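Local coordinates for succinylglutamate desuccinylase (Vibrio parahaemolyticus, PDB 2BCO), which probably hydrolyses N-succinyl-L-glutamate to succinate and L-glutamate with one bound zinc ion, the last step of arginine breakdown by the AST pathway, at residues 53-58 / 138-143; 182-187 / 235-240; 309-314 / 325-330. All coordinates share one frame; numbering follows the deposited sequence.

Contact 1: 53-58 / 138-143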
# COMPACT_ATOMS: atom_id res chain seq x y z
N THR A 53 5.53 2.40 21.76
CA THR A 53 4.65 3.17 20.89
C THR A 53 4.97 2.89 19.42
O THR A 53 6.12 3.00 19.01
CB THR A 53 4.81 4.69 21.12
OG1 THR A 53 4.36 5.04 22.44
CG2 THR A 53 4.02 5.48 20.08
N LYS A 54 3.95 2.53 18.64
CA LYS A 54 4.17 2.25 17.23
C LYS A 54 4.42 3.52 16.40
O LYS A 54 3.93 4.60 16.72
CB LYS A 54 2.97 1.50 16.64
CG LYS A 54 2.77 0.11 17.22
CD LYS A 54 1.71 -0.66 16.47
CE LYS A 54 1.57 -2.08 17.00
NZ LYS A 54 1.11 -2.11 18.42
N ASN A 55 5.21 3.36 15.35
CA ASN A 55 5.52 4.46 14.45
C ASN A 55 4.98 4.01 13.11
O ASN A 55 5.62 3.25 12.38
CB ASN A 55 7.02 4.70 14.42
CG ASN A 55 7.55 5.21 15.74
OD1 ASN A 55 7.35 6.37 16.09
ND2 ASN A 55 8.19 4.33 16.50
N ILE A 56 3.77 4.46 12.81
CA ILE A 56 3.09 4.08 11.59
C ILE A 56 3.04 5.14 10.51
O ILE A 56 2.57 6.26 10.74
CB ILE A 56 1.63 3.67 11.87
CG1 ILE A 56 1.56 2.79 13.12
CG2 ILE A 56 1.05 2.96 10.66
CD1 ILE A 56 0.14 2.46 13.54
N ILE A 57 3.53 4.79 9.33
CA ILE A 57 3.48 5.69 8.20
C ILE A 57 2.24 5.22 7.46
O ILE A 57 2.11 4.05 7.13
CB ILE A 57 4.68 5.52 7.25
CG1 ILE A 57 5.96 5.99 7.93
CG2 ILE A 57 4.43 6.32 5.96
CD1 ILE A 57 7.20 5.80 7.06
N ILE A 58 1.30 6.13 7.22
CA ILE A 58 0.09 5.77 6.51
C ILE A 58 0.05 6.64 5.27
O ILE A 58 -0.30 7.81 5.33
CB ILE A 58 -1.16 6.02 7.38
CG1 ILE A 58 -1.03 5.24 8.70
CG2 ILE A 58 -2.42 5.59 6.63
CD1 ILE A 58 -2.02 5.67 9.78
N ARG A 138 12.92 8.54 6.26
CA ARG A 138 14.12 8.63 7.06
C ARG A 138 13.89 9.45 8.34
O ARG A 138 14.19 8.99 9.44
CB ARG A 138 15.24 9.28 6.25
CG ARG A 138 16.59 9.32 6.95
CD ARG A 138 17.49 10.35 6.29
NE ARG A 138 16.93 11.70 6.40
CZ ARG A 138 17.42 12.76 5.76
NH1 ARG A 138 18.47 12.63 4.96
NH2 ARG A 138 16.86 13.96 5.93
N ASP A 139 13.33 10.65 8.18
CA ASP A 139 13.08 11.53 9.33
C ASP A 139 12.10 10.96 10.35
O ASP A 139 12.26 11.16 11.55
CB ASP A 139 12.57 12.89 8.86
CG ASP A 139 13.62 13.71 8.13
OD1 ASP A 139 14.80 13.27 8.08
OD2 ASP A 139 13.27 14.79 7.61
N PHE A 140 11.10 10.25 9.86
CA PHE A 140 10.09 9.68 10.74
C PHE A 140 10.61 8.47 11.53
O PHE A 140 10.31 8.34 12.71
CB PHE A 140 8.86 9.28 9.93
CG PHE A 140 7.72 8.80 10.76
CD1 PHE A 140 7.04 9.68 11.60
CD2 PHE A 140 7.32 7.47 10.71
CE1 PHE A 140 5.97 9.23 12.38
CE2 PHE A 140 6.25 7.01 11.49
CZ PHE A 140 5.57 7.89 12.33
N TYR A 141 11.37 7.60 10.88
CA TYR A 141 11.89 6.42 11.56
C TYR A 141 13.18 6.69 12.34
O TYR A 141 13.63 5.83 13.09
CB TYR A 141 12.14 5.27 10.58
CG TYR A 141 10.88 4.63 10.04
CD1 TYR A 141 9.75 4.45 10.85
CD2 TYR A 141 10.82 4.14 8.73
CE1 TYR A 141 8.60 3.80 10.38
CE2 TYR A 141 9.68 3.49 8.25
CZ TYR A 141 8.57 3.32 9.07
OH TYR A 141 7.45 2.68 8.58
N GLN A 142 13.76 7.87 12.17
CA GLN A 142 15.00 8.20 12.86
C GLN A 142 14.82 8.08 14.38
O GLN A 142 13.87 8.61 14.95
CB GLN A 142 15.45 9.63 12.51
CG GLN A 142 16.78 10.01 13.16
CD GLN A 142 17.14 11.47 12.95
OE1 GLN A 142 17.23 11.95 11.82
NE2 GLN A 142 17.35 12.19 14.05
N ASP A 143 15.74 7.37 15.01
CA ASP A 143 15.71 7.15 16.46
C ASP A 143 14.45 6.44 16.93
O ASP A 143 13.81 6.85 17.91
CB ASP A 143 15.85 8.49 17.21
CG ASP A 143 17.12 9.24 16.83
OD1 ASP A 143 18.19 8.61 16.74
OD2 ASP A 143 17.03 10.47 16.64
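Strand 55-58 runs past the final turn of helix 125-141, and the backbones come closest between Asn55 and Tyr141, whose CA atoms are 7.3 Å apart. Gln142 is the first residue to leave the helical conformation, so two successive aromatic residues of the last turn, Phe140 and Tyr141, span the gap to the strand. Phe140 has CG anti to its backbone N (chi1 -174°), which carries the ring straight out to the strand. Its rim meets the main chain there: Phe140 CE2 lies 3.6 Å from Asn55 C, near the plane of the ring, while CZ reaches toward the Asn55-Ile56 peptide. Beside it, Phe140 CD2 touches Ile57 CG1 at 3.4 Å, the two side chains sliding past one another in opposite directions. Tyr141 has CG anti to its carbonyl carbon, beside the backbone N (chi1 -72°), and crosses Ile57 obliquely. Ile57 CD1 rests 3.5 Å from Tyr141 CZ, so that this one isoleucine branch serves both rings. The tyrosine ring turns an edge to Asn55, Tyr141 CE1 lying 3.6 Å from Asn55 O, near the ring plane. The phenol OH ends on the carbonyl O of Trp150, in the neighbouring strand. The amide of Asn55 is likewise held at both ends, ND2 by Thr148 and OD1 by Arg90, whose NH1 also binds the carbonyl O of Phe140 and thus ties strand and helix end together. A helix packed on a strand flanked by two parallel neighbours, 90-95 and 149-157, is consistent with the alpha/beta fold of the zinc carboxypeptidase-like family, and strand 55-60 runs on directly to the zinc ligands His63 and Glu66.

Contact 2: 182-187 / 235-240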
# COMPACT_ATOMS: atom_id res chain seq x y z
N VAL A 182 0.06 -9.58 10.44
CA VAL A 182 -0.90 -10.58 9.97
C VAL A 182 -2.21 -10.46 10.74
O VAL A 182 -3.28 -10.54 10.15
CB VAL A 182 -0.34 -12.01 10.12
CG1 VAL A 182 -1.44 -13.04 9.88
CG2 VAL A 182 0.79 -12.22 9.12
N ASP A 183 -2.13 -10.26 12.05
CA ASP A 183 -3.34 -10.09 12.85
C ASP A 183 -4.10 -8.87 12.32
O ASP A 183 -5.33 -8.85 12.33
CB ASP A 183 -3.00 -9.86 14.33
CG ASP A 183 -2.71 -11.15 15.07
OD1 ASP A 183 -2.25 -11.07 16.24
OD2 ASP A 183 -2.94 -12.24 14.49
N PHE A 184 -3.36 -7.85 11.89
CA PHE A 184 -3.96 -6.63 11.37
C PHE A 184 -4.74 -6.95 10.11
O PHE A 184 -5.88 -6.52 9.96
CB PHE A 184 -2.90 -5.57 11.05
CG PHE A 184 -3.46 -4.34 10.36
CD1 PHE A 184 -4.37 -3.50 11.01
CD2 PHE A 184 -3.12 -4.05 9.04
CE1 PHE A 184 -4.92 -2.39 10.36
CE2 PHE A 184 -3.67 -2.94 8.37
CZ PHE A 184 -4.58 -2.11 9.03
N LEU A 185 -4.11 -7.70 9.21
CA LEU A 185 -4.74 -8.10 7.95
C LEU A 185 -6.07 -8.79 8.24
O LEU A 185 -7.09 -8.47 7.63
CB LEU A 185 -3.86 -9.08 7.16
CG LEU A 185 -2.75 -8.66 6.18
CD1 LEU A 185 -3.26 -7.60 5.21
CD2 LEU A 185 -1.56 -8.13 6.94
N ASP A 186 -6.04 -9.75 9.16
CA ASP A 186 -7.23 -10.52 9.51
C ASP A 186 -8.31 -9.64 10.13
O ASP A 186 -9.47 -9.72 9.77
CB ASP A 186 -6.85 -11.67 10.45
CG ASP A 186 -5.93 -12.69 9.78
OD1 ASP A 186 -5.36 -13.54 10.49
OD2 ASP A 186 -5.77 -12.64 8.55
N SER A 187 -7.91 -8.79 11.07
CA SER A 187 -8.88 -7.91 11.70
C SER A 187 -9.49 -6.94 10.70
O SER A 187 -10.66 -6.59 10.81
CB SER A 187 -8.23 -7.12 12.84
OG SER A 187 -7.87 -7.98 13.91
N THR A 235 -15.39 -0.47 5.35
CA THR A 235 -15.66 -0.28 6.77
C THR A 235 -14.80 -1.16 7.69
O THR A 235 -14.25 -0.67 8.68
CB THR A 235 -17.15 -0.53 7.07
OG1 THR A 235 -17.94 0.38 6.30
CG2 THR A 235 -17.46 -0.36 8.55
N ALA A 236 -14.68 -2.44 7.38
CA ALA A 236 -13.89 -3.34 8.22
C ALA A 236 -12.43 -2.90 8.26
O ALA A 236 -11.80 -2.89 9.31
CB ALA A 236 -14.01 -4.78 7.69
N PHE A 237 -11.89 -2.54 7.10
CA PHE A 237 -10.51 -2.09 7.08
C PHE A 237 -10.32 -0.82 7.90
O PHE A 237 -9.39 -0.71 8.70
CB PHE A 237 -10.06 -1.80 5.64
CG PHE A 237 -8.82 -0.97 5.57
CD1 PHE A 237 -7.57 -1.54 5.72
CD2 PHE A 237 -8.91 0.42 5.40
CE1 PHE A 237 -6.42 -0.75 5.71
CE2 PHE A 237 -7.77 1.21 5.39
CZ PHE A 237 -6.52 0.62 5.55
N ASP A 238 -11.20 0.16 7.68
CA ASP A 238 -11.11 1.44 8.37
C ASP A 238 -11.17 1.32 9.89
O ASP A 238 -10.48 2.06 10.60
CB ASP A 238 -12.23 2.36 7.88
CG ASP A 238 -12.21 3.72 8.55
OD1 ASP A 238 -11.22 4.46 8.38
OD2 ASP A 238 -13.18 4.05 9.25
N LEU A 239 -11.99 0.40 10.38
CA LEU A 239 -12.15 0.16 11.81
C LEU A 239 -10.87 -0.48 12.34
O LEU A 239 -10.39 -0.14 13.42
CB LEU A 239 -13.34 -0.77 12.04
CG LEU A 239 -14.09 -0.70 13.37
CD1 LEU A 239 -15.27 -1.68 13.33
CD2 LEU A 239 -13.17 -1.04 14.52
N ALA A 240 -10.33 -1.42 11.58
CA ALA A 240 -9.10 -2.10 11.97
C ALA A 240 -7.98 -1.06 12.00
O ALA A 240 -7.13 -1.08 12.89
CB ALA A 240 -8.77 -3.22 10.99
O HOH W 1 -12.53 -4.66 11.48
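Helix segments 182-187 and 235-240 run closer to antiparallel than to perpendicular, at 139° between their directions, with axes 9.3 Å apart and the CA atoms of Ser187 and Ala240 only 5.8 Å from each other. Ala240 makes this closeness possible: directed at the partner helix, Ala240 CB fits against the backbone of the other segment, 3.8 Å from Ser187 C. One turn before Ser187, Phe184 fills the gap; its CG stands anti to the backbone N (chi1 174°) and sends the ring across to the second helix. The ring arrives edge first. Phe184 CE1 lies 3.6 Å from Ala240 O, nearly in the ring plane, so that a slightly positive C-H rim faces a negative oxygen; the same CE1 brushes the Ala240 methyl. Phe184 CZ meets Phe237 CE1 at 4.0 Å, the two side chains crossing obliquely. Both phenylalanines also lean on Met218 of strand 214-220. Farther along, toward the start of helix 235-245, a water joins the two backbones. It donates one hydrogen to Ser187 O at 2.8 Å and the other to Ala236 O at 2.9 Å, linking two helix carbonyls that could not bond to each other. A pair of helices joined by small residues and a water on one side, and by aromatic rings against strand 214-220 on the other, is the outer helical layer expected of an alpha/beta/alpha catalytic domain of this zinc hydrolase family.

Contact 3: 309-314 / 325-330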
# COMPACT_ATOMS: atom_id res chain seq x y z
N ALA A 309 -2.92 -18.56 -10.59
CA ALA A 309 -3.81 -17.46 -10.92
C ALA A 309 -2.90 -16.34 -11.37
O ALA A 309 -1.77 -16.24 -10.92
CB ALA A 309 -4.63 -17.03 -9.70
N ILE A 310 -3.39 -15.49 -12.26
CA ILE A 310 -2.56 -14.40 -12.73
C ILE A 310 -2.87 -13.12 -11.95
O ILE A 310 -4.02 -12.85 -11.64
CB ILE A 310 -2.78 -14.18 -14.25
CG1 ILE A 310 -1.73 -13.21 -14.79
CG2 ILE A 310 -4.19 -13.67 -14.52
CD1 ILE A 310 -1.57 -13.30 -16.29
N VAL A 311 -1.83 -12.36 -11.62
CA VAL A 311 -1.98 -11.10 -10.88
C VAL A 311 -1.15 -9.98 -11.52
O VAL A 311 -0.02 -10.20 -11.94
CB VAL A 311 -1.51 -11.28 -9.40
CG1 VAL A 311 -1.63 -9.97 -8.66
CG2 VAL A 311 -2.35 -12.34 -8.71
N PHE A 312 -1.72 -8.78 -11.59
CA PHE A 312 -1.01 -7.63 -12.18
C PHE A 312 -0.57 -7.88 -13.63
O PHE A 312 0.61 -7.83 -13.94
CB PHE A 312 0.25 -7.28 -11.36
CG PHE A 312 -0.01 -7.02 -9.90
CD1 PHE A 312 0.79 -7.59 -8.93
CD2 PHE A 312 -1.07 -6.19 -9.50
CE1 PHE A 312 0.57 -7.33 -7.57
CE2 PHE A 312 -1.30 -5.93 -8.15
CZ PHE A 312 -0.49 -6.50 -7.18
N PRO A 313 -1.52 -8.16 -14.53
CA PRO A 313 -1.12 -8.39 -15.92
C PRO A 313 -0.91 -7.05 -16.63
O PRO A 313 -1.65 -6.10 -16.39
CB PRO A 313 -2.32 -9.13 -16.52
CG PRO A 313 -3.09 -9.63 -15.32
CD PRO A 313 -2.93 -8.53 -14.32
N ASN A 314 0.10 -6.97 -17.49
CA ASN A 314 0.37 -5.74 -18.22
C ASN A 314 1.12 -6.06 -19.51
O ASN A 314 2.32 -6.35 -19.49
CB ASN A 314 1.21 -4.78 -17.37
CG ASN A 314 1.22 -3.37 -17.92
OD1 ASN A 314 1.36 -3.16 -19.13
ND2 ASN A 314 1.09 -2.39 -17.03
N LEU A 325 2.38 -11.88 -12.81
CA LEU A 325 2.74 -12.70 -11.67
C LEU A 325 1.78 -13.88 -11.70
O LEU A 325 0.61 -13.72 -11.99
CB LEU A 325 2.55 -11.91 -10.38
CG LEU A 325 3.73 -11.68 -9.43
CD1 LEU A 325 5.06 -11.75 -10.16
CD2 LEU A 325 3.56 -10.31 -8.78
N MSE A 326 2.29 -15.07 -11.45
CA MSE A 326 1.45 -16.25 -11.39
C MSE A 326 1.56 -16.64 -9.92
O MSE A 326 2.65 -16.87 -9.41
CB MSE A 326 1.99 -17.37 -12.28
CG MSE A 326 1.98 -17.06 -13.76
SE MSE A 326 0.20 -16.80 -14.45
CE MSE A 326 -0.21 -18.63 -14.91
N VAL A 327 0.42 -16.70 -9.24
CA VAL A 327 0.42 -17.02 -7.83
C VAL A 327 -0.46 -18.21 -7.49
O VAL A 327 -1.26 -18.65 -8.32
CB VAL A 327 -0.05 -15.81 -7.01
CG1 VAL A 327 0.80 -14.60 -7.38
CG2 VAL A 327 -1.52 -15.54 -7.30
N CYS A 328 -0.32 -18.71 -6.27
CA CYS A 328 -1.10 -19.84 -5.81
C CYS A 328 -1.10 -19.83 -4.29
O CYS A 328 -0.14 -19.37 -3.67
CB CYS A 328 -0.50 -21.16 -6.31
SG CYS A 328 1.21 -21.46 -5.79
N GLU A 329 -2.18 -20.33 -3.69
CA GLU A 329 -2.26 -20.38 -2.24
C GLU A 329 -1.04 -21.13 -1.70
O GLU A 329 -0.48 -22.00 -2.36
CB GLU A 329 -3.53 -21.11 -1.78
CG GLU A 329 -4.82 -20.44 -2.19
CD GLU A 329 -6.01 -20.91 -1.36
OE1 GLU A 329 -7.16 -20.56 -1.71
OE2 GLU A 329 -5.79 -21.62 -0.36
N VAL A 330 -0.62 -20.78 -0.50
CA VAL A 330 0.51 -21.47 0.06
C VAL A 330 0.31 -21.91 1.50
O VAL A 330 -0.46 -21.30 2.26
CB VAL A 330 1.78 -20.62 -0.05
CG1 VAL A 330 1.72 -19.44 0.88
CG2 VAL A 330 2.99 -21.50 0.22
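Strands 309-311 and 325-329 form the antiparallel arms of a beta hairpin in the barrel-sandwich hybrid domain, with axes 4.6 Å apart and directions diverging to 130°. Two hydrogen-bonded pairs, Ala309 with Val327 and Val311 with Leu325, enclose the non-hydrogen-bonded pair of Ile310 and Met326. Each outer pair exchanges two N-H...O bonds, the straightest being Val327 N to Ala309 O, 2.8 Å at 166°. The face bearing Ala309, Val311, Leu325 and Val327 is knobbly. Ala309 contributes just a methyl, and the low spot beside it is taken by the bulk of Val327, which crosses Val311 at about a right angle. Val311 CG2 slots against Val327 CG2 at 3.6 Å, with Val327 CG1 a little farther off. On the reverse face Met326, a selenomethionine in this crystal, bends at both its second and third torsions, folding back so that Met326 SE sits over Ile310 CB at 4.0 Å; the isoleucine branch crosses it obliquely, and Ile310 also touches Phe277 and Phe287. Where strand 309-311 ends, Phe312 takes a left-handed backbone conformation (phi 58°), and the main chain turns while its N-H is received by Asn283 OD1. The ring swings back alongside Leu325, both side chains pointing the same way, and it also touches Phe166 and Val168 of the catalytic domain, so this bump bridges the two domains close to the predicted active-site Glu219. Around the ring the fit is two-sided: Val311 CG1 sits 3.4 Å above one face of the Phe312 ring, offset toward the rim, while Leu325 CD2 touches the edge in the ring plane, 3.9 Å from Phe312 CD1.

How the contacts relate
Contacts 1 and 2 both belong to the catalytic domain, their centres 21 Å apart, and lie on opposite sides of its central strands: Ile57 faces helix 125-141, whereas helices 179-188 and 235-245 cover the reverse. Contact 3 lies in the hybrid domain, 32 Å from contact 1 and 23 Å from contact 2 between centres, and touches neither. Of the three it comes nearest to zinc-binding His155, with the Phe312 side chain about 8 Å from that of His155, against about 10 Å for Phe237 and 11 Å for Ile57. The Phe312 side chain is also about 8 Å from the zinc, against about 13 Å for Phe237, and about 5 Å from that of Glu219, the predicted active-site residue.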